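Polysaccharide deacetylase-like protein (PDB 4V33) binds zinc and is a putative polysaccharide deacetylase, required for osmotic stability and maintenance of cell shape in Bacillus anthracis. Local coordinates at residues A[73-79]-A[90-95]; A[118-122]-A[132-136]. One frame throughout, in Å; residues are numbered along the deposited sequence. Where two conformers were deposited one is given.

Contact 1 (A[73-79]-A[90-95]); sequences TEVQYKI and KSLSSK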
loop_
_atom_site.group_PDB
_atom_site.type_symbol
_atom_site.label_atom_id
_atom_site.label_comp_id
_atom_site.label_asym_id
_atom_site.label_seq_id
_atom_site.Cartn_x
_atom_site.Cartn_y
_atom_site.Cartn_z
ATOM N N THR A 73 21.617 -28.180 -21.569
ATOM C CA THR A 73 21.181 -27.810 -22.909
ATOM C C THR A 73 20.085 -26.757 -22.836
ATOM O O THR A 73 19.842 -26.033 -23.801
ATOM C CB THR A 73 20.658 -29.019 -23.702
ATOM O OG1 THR A 73 19.631 -29.682 -22.953
ATOM C CG2 THR A 73 21.786 -29.997 -23.980
ATOM N N GLU A 74 19.440 -26.651 -21.678
ATOM C CA GLU A 74 18.262 -25.809 -21.545
ATOM C C GLU A 74 18.063 -25.390 -20.097
ATOM O O GLU A 74 18.421 -26.122 -19.177
ATOM C CB GLU A 74 17.044 -26.610 -22.036
ATOM C CG GLU A 74 15.691 -25.931 -21.921
ATOM C CD GLU A 74 14.551 -26.865 -22.302
ATOM O OE1 GLU A 74 14.828 -28.042 -22.637
ATOM O OE2 GLU A 74 13.380 -26.423 -22.267
ATOM N N VAL A 75 17.500 -24.204 -19.899
ATOM C CA VAL A 75 17.031 -23.781 -18.587
ATOM C C VAL A 75 15.546 -23.490 -18.710
ATOM O O VAL A 75 15.115 -22.834 -19.657
ATOM C CB VAL A 75 17.771 -22.518 -18.087
ATOM C CG1 VAL A 75 17.064 -21.912 -16.875
ATOM C CG2 VAL A 75 19.219 -22.858 -17.748
ATOM N N GLN A 76 14.756 -23.999 -17.773
ATOM C CA GLN A 76 13.337 -23.655 -17.745
ATOM C C GLN A 76 13.047 -22.779 -16.554
ATOM O O GLN A 76 13.389 -23.127 -15.425
ATOM C CB GLN A 76 12.470 -24.913 -17.701
ATOM C CG GLN A 76 12.683 -25.810 -18.910
ATOM C CD GLN A 76 11.668 -26.932 -19.013
ATOM O OE1 GLN A 76 10.902 -27.187 -18.082
ATOM N NE2 GLN A 76 11.666 -27.613 -20.147
ATOM N N TYR A 77 12.419 -21.635 -16.815
ATOM C CA TYR A 77 12.079 -20.683 -15.768
ATOM C C TYR A 77 10.595 -20.756 -15.468
ATOM O O TYR A 77 9.771 -20.385 -16.308
ATOM C CB TYR A 77 12.402 -19.254 -16.212
ATOM C CG TYR A 77 13.850 -18.980 -16.554
ATOM C CD1 TYR A 77 14.743 -18.567 -15.579
ATOM C CD2 TYR A 77 14.309 -19.096 -17.859
ATOM C CE1 TYR A 77 16.072 -18.288 -15.886
ATOM C CE2 TYR A 77 15.641 -18.816 -18.181
ATOM C CZ TYR A 77 16.513 -18.414 -17.184
ATOM O OH TYR A 77 17.832 -18.132 -17.480
ATOM N N LYS A 78 10.250 -21.232 -14.278
ATOM C CA LYS A 78 8.860 -21.238 -13.851
ATOM C C LYS A 78 8.591 -19.891 -13.197
ATOM O O LYS A 78 9.271 -19.513 -12.243
ATOM C CB LYS A 78 8.581 -22.364 -12.856
ATOM C CG LYS A 78 7.119 -22.411 -12.405
ATOM C CD LYS A 78 6.906 -23.382 -11.249
ATOM C CE LYS A 78 7.120 -24.812 -11.692
ATOM N NZ LYS A 78 6.802 -25.785 -10.594
ATOM N N ILE A 79 7.612 -19.170 -13.725
ATOM C CA ILE A 79 7.373 -17.802 -13.283
ATOM C C ILE A 79 5.902 -17.601 -12.980
ATOM O O ILE A 79 5.026 -18.072 -13.720
ATOM C CB ILE A 79 7.820 -16.780 -14.350
ATOM C CG1 ILE A 79 9.299 -16.988 -14.687
ATOM C CG2 ILE A 79 7.574 -15.350 -13.871
ATOM C CD1 ILE A 79 9.846 -16.016 -15.714
ATOM N N LYS A 90 3.512 -20.303 -15.217
ATOM C CA LYS A 90 3.841 -20.881 -16.512
ATOM C C LYS A 90 5.338 -21.147 -16.534
ATOM O O LYS A 90 6.080 -20.674 -15.663
ATOM C CB LYS A 90 3.464 -19.928 -17.649
ATOM C CG LYS A 90 4.291 -18.650 -17.637
ATOM C CD LYS A 90 3.944 -17.722 -18.796
ATOM C CE LYS A 90 2.552 -17.156 -18.654
ATOM N NZ LYS A 90 2.343 -16.001 -19.572
ATOM N N SER A 91 5.787 -21.910 -17.517
ATOM C CA SER A 91 7.207 -22.189 -17.639
ATOM C C SER A 91 7.726 -21.691 -18.983
ATOM O O SER A 91 7.158 -22.000 -20.032
ATOM C CB SER A 91 7.452 -23.687 -17.491
ATOM O OG SER A 91 8.818 -24.019 -17.725
ATOM N N LEU A 92 8.811 -20.924 -18.941
ATOM C CA LEU A 92 9.410 -20.356 -20.142
ATOM C C LEU A 92 10.820 -20.915 -20.321
ATOM O O LEU A 92 11.645 -20.832 -19.412
ATOM C CB LEU A 92 9.454 -18.829 -20.045
ATOM C CG LEU A 92 8.107 -18.147 -19.765
ATOM C CD1 LEU A 92 8.271 -16.640 -19.571
ATOM C CD2 LEU A 92 7.114 -18.439 -20.876
ATOM N N SER A 93 11.082 -21.479 -21.497
ATOM C CA SER A 93 12.332 -22.178 -21.780
ATOM C C SER A 93 13.335 -21.296 -22.520
ATOM O O SER A 93 12.968 -20.559 -23.432
ATOM C CB SER A 93 12.036 -23.434 -22.607
ATOM O OG SER A 93 13.209 -23.991 -23.187
ATOM N N SER A 94 14.598 -21.369 -22.111
ATOM C CA SER A 94 15.692 -20.815 -22.904
ATOM C C SER A 94 16.691 -21.902 -23.271
ATOM O O SER A 94 17.122 -22.681 -22.418
ATOM C CB SER A 94 16.429 -19.717 -22.148
ATOM O OG SER A 94 17.546 -19.274 -22.904
ATOM N N LYS A 95 17.069 -21.943 -24.543
ATOM C CA LYS A 95 18.136 -22.840 -24.985
ATOM C C LYS A 95 19.325 -22.020 -25.482
ATOM O O LYS A 95 20.193 -22.529 -26.192
ATOM C CB LYS A 95 17.630 -23.797 -26.066
ATOM C CG LYS A 95 16.552 -24.760 -25.574
ATOM C CD LYS A 95 16.091 -25.699 -26.679
ATOM C CE LYS A 95 15.010 -26.646 -26.177
ATOM N NZ LYS A 95 14.591 -27.637 -27.212
HETATM O O HOH W 1 21.142 -25.690 -26.000
HETATM O O HOH W 2 9.720 -25.793 -15.799
#

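Contact 2 (A[118-122]-A[132-136]); sequences QIEAI and PLTKS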
loop_
_atom_site.group_PDB
_atom_site.type_symbol
_atom_site.label_atom_id
_atom_site.label_comp_id
_atom_site.label_asym_id
_atom_site.label_seq_id
_atom_site.Cartn_x
_atom_site.Cartn_y
_atom_site.Cartn_z
ATOM N N GLN A 118 7.757 -14.296 -8.969
ATOM C CA GLN A 118 8.709 -15.303 -8.507
ATOM C C GLN A 118 9.239 -16.127 -9.674
ATOM O O GLN A 118 8.527 -16.352 -10.658
ATOM C CB GLN A 118 8.071 -16.194 -7.435
ATOM C CG GLN A 118 7.796 -15.400 -6.159
ATOM C CD GLN A 118 7.256 -16.229 -5.021
ATOM O OE1 GLN A 118 7.860 -17.226 -4.619
ATOM N NE2 GLN A 118 6.115 -15.815 -4.480
ATOM N N ILE A 119 10.501 -16.542 -9.568
ATOM C CA ILE A 119 11.180 -17.276 -10.626
ATOM C C ILE A 119 11.870 -18.501 -10.027
ATOM O O ILE A 119 12.687 -18.371 -9.119
ATOM C CB ILE A 119 12.256 -16.403 -11.325
ATOM C CG1 ILE A 119 11.651 -15.086 -11.825
ATOM C CG2 ILE A 119 12.914 -17.182 -12.474
ATOM C CD1 ILE A 119 12.690 -14.041 -12.233
ATOM N N GLU A 120 11.532 -19.687 -10.529
ATOM C CA GLU A 120 12.234 -20.914 -10.156
ATOM C C GLU A 120 12.860 -21.495 -11.403
ATOM O O GLU A 120 12.155 -21.802 -12.365
ATOM C CB GLU A 120 11.284 -21.967 -9.594
ATOM C CG GLU A 120 10.593 -21.644 -8.298
ATOM C CD GLU A 120 9.759 -22.825 -7.811
ATOM O OE1 GLU A 120 9.586 -23.800 -8.586
ATOM O OE2 GLU A 120 9.288 -22.787 -6.659
ATOM N N ALA A 121 14.174 -21.672 -11.382
ATOM C CA ALA A 121 14.877 -22.198 -12.545
ATOM C C ALA A 121 15.319 -23.636 -12.342
ATOM O O ALA A 121 15.829 -23.993 -11.284
ATOM C CB ALA A 121 16.076 -21.335 -12.863
ATOM N N ILE A 122 15.111 -24.454 -13.369
ATOM C CA ILE A 122 15.670 -25.797 -13.421
ATOM C C ILE A 122 16.463 -25.941 -14.703
ATOM O O ILE A 122 16.233 -25.213 -15.665
ATOM C CB ILE A 122 14.586 -26.909 -13.356
ATOM C CG1 ILE A 122 13.723 -26.924 -14.624
ATOM C CG2 ILE A 122 13.752 -26.775 -12.088
ATOM C CD1 ILE A 122 12.691 -28.045 -14.645
ATOM N N PRO A 132 17.801 -29.220 -10.363
ATOM C CA PRO A 132 17.375 -28.028 -9.625
ATOM C C PRO A 132 18.471 -26.969 -9.672
ATOM O O PRO A 132 19.643 -27.287 -9.478
ATOM C CB PRO A 132 17.201 -28.540 -8.189
ATOM C CG PRO A 132 17.125 -30.041 -8.306
ATOM C CD PRO A 132 17.951 -30.401 -9.495
ATOM N N LEU A 133 18.093 -25.726 -9.944
ATOM C CA LEU A 133 19.077 -24.655 -9.947
ATOM C C LEU A 133 18.839 -23.718 -8.766
ATOM O O LEU A 133 19.351 -23.952 -7.671
ATOM C CB LEU A 133 19.074 -23.914 -11.288
ATOM C CG LEU A 133 19.415 -24.813 -12.487
ATOM C CD1 LEU A 133 19.297 -24.039 -13.798
ATOM C CD2 LEU A 133 20.807 -25.451 -12.359
ATOM N N THR A 134 18.049 -22.675 -8.969
ATOM C CA THR A 134 17.863 -21.687 -7.916
ATOM C C THR A 134 16.554 -20.916 -8.093
ATOM O O THR A 134 15.835 -21.108 -9.076
ATOM C CB THR A 134 19.086 -20.736 -7.857
ATOM O OG1 THR A 134 18.979 -19.854 -6.732
ATOM C CG2 THR A 134 19.209 -19.939 -9.149
ATOM N N LYS A 135 16.242 -20.066 -7.122
ATOM C CA LYS A 135 15.017 -19.284 -7.137
ATOM C C LYS A 135 15.362 -17.821 -6.931
ATOM O O LYS A 135 16.368 -17.500 -6.294
ATOM C CB LYS A 135 14.071 -19.737 -6.025
ATOM C CG LYS A 135 13.737 -21.218 -6.030
ATOM C CD LYS A 135 12.852 -21.572 -4.845
ATOM C CE LYS A 135 12.445 -23.039 -4.870
ATOM N NZ LYS A 135 13.622 -23.945 -4.808
ATOM N N SER A 136 14.531 -16.942 -7.479
ATOM C CA SER A 136 14.683 -15.513 -7.260
ATOM C C SER A 136 13.342 -14.843 -7.502
ATOM O O SER A 136 12.304 -15.505 -7.560
ATOM C CB SER A 136 15.746 -14.934 -8.199
ATOM O OG SER A 136 16.114 -13.612 -7.809
#

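Contact 1 (A[73-79]-A[90-95])
Strands 74-79 and 90-94 pair antiparallel at one margin of the four-stranded sheet of the N-terminal domain, Val-75, Tyr-77 and Ile-79 lying opposite Ser-94, Leu-92 and Lys-90 as hydrogen-bonded pairs. Six nearly straight backbone bonds join them, the shortest from Tyr-77 N to Leu-92 O at 2.8 Å. On the outer face a polar cluster spans the strands. Glu-74, with CG anti to its own N (chi1 177°) and an extended chain, brings OE2 within 2.6 Å of the donor Ser-93 OG, while Gln-76 NE2 donates to the same OE2 at 3.0 Å. The two donors come from opposite faces of the carboxylate, 37° and 57° out of its plane, and so should limit its rotation. The other end of the Gln-76 amide continues the network through a water, which lies 2.9 Å from Gln-76 OE1 and 2.8 Å from Ser-91 OG. Toward the domain core, the Tyr-77 ring turns an edge to strand 90-94, its CE2 lying 4.1 Å from Ser-94 CB, while Val-75 CG1 covers one ring face near the rim; the hydroxyl bonds to Phe-101 O. Alongside, Ile-79 CD1 meets Leu-92 CD1 at 4.2 Å. One face polar and the other packed against strands 60-66 and 103-106 is the pattern of a beta-sandwich, and this hairpin matches the C-C' pair of a fibronectin type III domain.

Contact 2 (A[118-122]-A[132-136])
Glu-120 and Lys-135 each set CG anti to the carbonyl carbon (chi1 -65° and -55°), which lays the two chains side by side, the residues forming a non-hydrogen-bonded pair between antiparallel strands 118-122 and 132-136. Their methylenes touch, CG of Glu-120 to CG of Lys-135 at 3.9 Å, and Glu-120 OE2 lies 3.6 Å from Lys-135 CE. The last bend of the lysine (chi4 60°) leaves its NZ 4.9 Å from Glu-120 OE2, too far for a salt bridge; that oxygen is instead paired with Lys-86. The attraction between the opposite charges is therefore probably modest and long-range. Two backbone bonds tie Ile-119 to Ser-136, and Ala-121 N reaches Thr-134 O at 2.9 Å. Beyond this the pairing becomes irregular. Ala-121 O accepts from Leu-133 N at 3.2 Å and only weakly from Thr-134 N, because Leu-133 and Thr-134 both face Ala-121. The extra residue swings the Leu-133 side chain against the partner strand, with Leu-133 CB 3.2 Å from Ala-121 O and Leu-133 CD1 3.5 Å from Ile-122 C. Leu-133 also packs on Met-65 and Leu-72, while Ile-119 and Ala-121 meet strand 60-66. Such a two-to-one facing is a classic beta bulge, here in an antiparallel hairpin consistent with the F and G strands of the fibronectin type III fold.

Overall arrangement
The hairpins of contacts 1 and 2 follow one another along the chain and lie in one antiparallel sheet, their centres 10 Å apart. Strands 74-81 and 115-124 are its inner neighbours, and probable hydrogen bonds join them directly: Lys-78 N to Glu-120 O and Gln-76 N to Ile-122 O, each 2.8 Å. Ile-79 CG2 also packs 3.5 Å from Gln-118 O. The resulting order, 90-94, 74-81, 115-124, 130-140, is that of the C'-C-F-G sheet of a fibronectin type III domain. Neither contact contributes to the zinc site of Asp-206, His-264 and His-268, which belongs to the deacetylase domain; both lie in the separate N-terminal domain.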